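Local coordinates for protein esterase (Pseudomonas putida, PDB 1ZOI) that probably hydrolyses ester bonds stereoselectively as an alpha/beta hydrolase, an activity connected with the making of D-beta-acetylthioisobutyric acid, at residues E210-I215 against K241-G246. Sequence-based numbering, arbitrary orientation.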
loop_
_atom_site.group_PDB
_atom_site.type_symbol
_atom_site.label_atom_id
_atom_site.label_comp_id
_atom_site.label_asym_id
_atom_site.label_seq_id
_atom_site.Cartn_x
_atom_site.Cartn_y
_atom_site.Cartn_z
ATOM N N GLU A 210 33.999 15.449 -5.066
ATOM C CA GLU A 210 35.099 14.493 -5.028
ATOM C C GLU A 210 34.760 13.214 -5.788
ATOM O O GLU A 210 35.583 12.700 -6.550
ATOM C CB GLU A 210 35.459 14.138 -3.582
ATOM C CG GLU A 210 36.655 13.197 -3.470
ATOM C CD GLU A 210 36.873 12.679 -2.057
ATOM O OE1 GLU A 210 37.832 11.905 -1.850
ATOM O OE2 GLU A 210 36.087 13.045 -1.157
ATOM N N ASP A 211 33.548 12.703 -5.582
ATOM C CA ASP A 211 33.129 11.473 -6.250
ATOM C C ASP A 211 33.121 11.647 -7.763
ATOM O O ASP A 211 33.610 10.794 -8.499
ATOM C CB ASP A 211 31.721 11.044 -5.812
ATOM C CG ASP A 211 31.588 10.853 -4.310
ATOM O OD1 ASP A 211 32.587 10.528 -3.629
ATOM O OD2 ASP A 211 30.454 11.014 -3.813
ATOM N N LEU A 212 32.552 12.758 -8.214
ATOM C CA LEU A 212 32.443 13.051 -9.636
ATOM C C LEU A 212 33.788 13.112 -10.343
ATOM O O LEU A 212 33.957 12.531 -11.415
ATOM C CB LEU A 212 31.698 14.371 -9.840
ATOM C CG LEU A 212 30.232 14.425 -9.399
ATOM C CD1 LEU A 212 29.709 15.833 -9.599
ATOM C CD2 LEU A 212 29.402 13.425 -10.199
ATOM N N LYS A 213 34.748 13.804 -9.738
ATOM C CA LYS A 213 36.073 13.933 -10.344
ATOM C C LYS A 213 36.807 12.604 -10.491
ATOM O O LYS A 213 37.727 12.480 -11.309
ATOM C CB LYS A 213 36.939 14.890 -9.519
ATOM C CG LYS A 213 36.470 16.331 -9.541
ATOM C CD LYS A 213 37.324 17.186 -8.618
ATOM C CE LYS A 213 36.825 18.622 -8.568
ATOM N NZ LYS A 213 37.532 19.413 -7.517
ATOM N N GLY A 214 36.402 11.608 -9.706
ATOM C CA GLY A 214 37.061 10.314 -9.757
ATOM C C GLY A 214 36.438 9.250 -10.642
ATOM O O GLY A 214 37.036 8.194 -10.851
ATOM N N ILE A 215 35.243 9.512 -11.158
ATOM C CA ILE A 215 34.553 8.551 -12.014
ATOM C C ILE A 215 35.067 8.646 -13.445
ATOM O O ILE A 215 34.860 9.652 -14.114
ATOM C CB ILE A 215 33.033 8.800 -11.995
ATOM C CG1 ILE A 215 32.513 8.646 -10.562
ATOM C CG2 ILE A 215 32.326 7.821 -12.928
ATOM C CD1 ILE A 215 31.060 9.039 -10.379
ATOM N N LYS A 241 30.562 18.758 -16.292
ATOM C CA LYS A 241 31.916 19.281 -16.440
ATOM C C LYS A 241 32.920 18.620 -15.500
ATOM O O LYS A 241 34.079 18.426 -15.863
ATOM C CB LYS A 241 31.924 20.792 -16.208
ATOM C CG LYS A 241 31.137 21.579 -17.237
ATOM C CD LYS A 241 31.206 23.073 -16.961
ATOM C CE LYS A 241 30.444 23.866 -18.010
ATOM N NZ LYS A 241 29.001 23.500 -18.046
ATOM N N LEU A 242 32.475 18.275 -14.294
ATOM C CA LEU A 242 33.346 17.636 -13.310
ATOM C C LEU A 242 33.699 16.197 -13.677
ATOM O O LEU A 242 34.790 15.722 -13.356
ATOM C CB LEU A 242 32.688 17.665 -11.926
ATOM C CG LEU A 242 32.672 19.025 -11.227
ATOM C CD1 LEU A 242 31.790 18.974 -9.981
ATOM C CD2 LEU A 242 34.100 19.405 -10.855
ATOM N N LEU A 243 32.774 15.504 -14.337
ATOM C CA LEU A 243 33.001 14.118 -14.752
ATOM C C LEU A 243 33.988 14.076 -15.919
ATOM O O LEU A 243 33.725 14.641 -16.978
ATOM C CB LEU A 243 31.676 13.480 -15.180
ATOM C CG LEU A 243 30.677 13.165 -14.060
ATOM C CD1 LEU A 243 29.280 13.017 -14.646
ATOM C CD2 LEU A 243 31.106 11.905 -13.329
ATOM N N PRO A 244 35.134 13.398 -15.744
ATOM C CA PRO A 244 36.107 13.337 -16.843
ATOM C C PRO A 244 35.539 12.835 -18.175
ATOM O O PRO A 244 35.947 13.296 -19.244
ATOM C CB PRO A 244 37.218 12.439 -16.283
ATOM C CG PRO A 244 36.544 11.648 -15.211
ATOM C CD PRO A 244 35.615 12.646 -14.575
ATOM N N ASN A 245 34.597 11.899 -18.116
ATOM C CA ASN A 245 33.984 11.375 -19.334
ATOM C C ASN A 245 32.469 11.541 -19.305
ATOM O O ASN A 245 31.724 10.648 -19.717
ATOM C CB ASN A 245 34.354 9.900 -19.528
ATOM C CG ASN A 245 35.779 9.721 -20.025
ATOM O OD1 ASN A 245 36.109 10.102 -21.153
ATOM N ND2 ASN A 245 36.633 9.149 -19.186
ATOM N N GLY A 246 32.024 12.697 -18.821
ATOM C CA GLY A 246 30.603 12.970 -18.747
ATOM C C GLY A 246 30.134 13.900 -19.847
ATOM O O GLY A 246 30.926 14.648 -20.422
HETATM O O HOH W 1 33.191 10.372 -16.213
#
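The pyrrolidine ring of Pro244, the nearest thing to a flat group here, turns its CD toward the end of helix 209-214: CD lies 3.6 Å from the carbonyl oxygen of Leu212 and a little farther from that of Lys213, while Gln216 is packed against the ring as well. Proline suits a place just after a helix end: its ring replaces the N-H with carbon, and the CD next to the nitrogen, slightly polarised, can lie against carbonyl oxygens. Beyond the ring the contact is aliphatic. Leu243 presents one methyl, CD2, to two neighbours, 3.9 Å from CD2 of Leu212 and 3.9 Å from CB of Ile215; Ile215 lies alongside it, pointing the same way, whereas Leu212 slants across. The same CD2 also rests near the Leu212 carbonyl oxygen, which accepts the Ile215 N-H in the closing turn of the helix. In the alpha/beta hydrolase fold these two helix ends each lead toward a strand at one margin of the central sheet, 219-224 and the outermost 246-251. Leu243 accordingly packs on Val219 and Val221, while Leu212 and Ile215 reach helix 98-109 through Val104 and Met107, surroundings in keeping with branched apolar side chains. Leu212 and Leu242 meet through their CD1 methyls at 3.8 Å, beside Pro126, which touches both. The other methyl of Leu242, CD2, is met by Lys213 at CE, 3.6 Å away. With CG opposite the carbonyl carbon (chi1 -67°) and the chain extended beyond it, the lysine stem passes the leucine at a slant, as suits an exposed position where methylenes can cover a methyl. No direct hydrogen bond joins the segments; instead a water donates to Ile215 O and accepts from Asn245 N, each at 2.8 Å, and just beyond Ile215 the carbonyl oxygen of Gln216 accepts from Asn245 ND2.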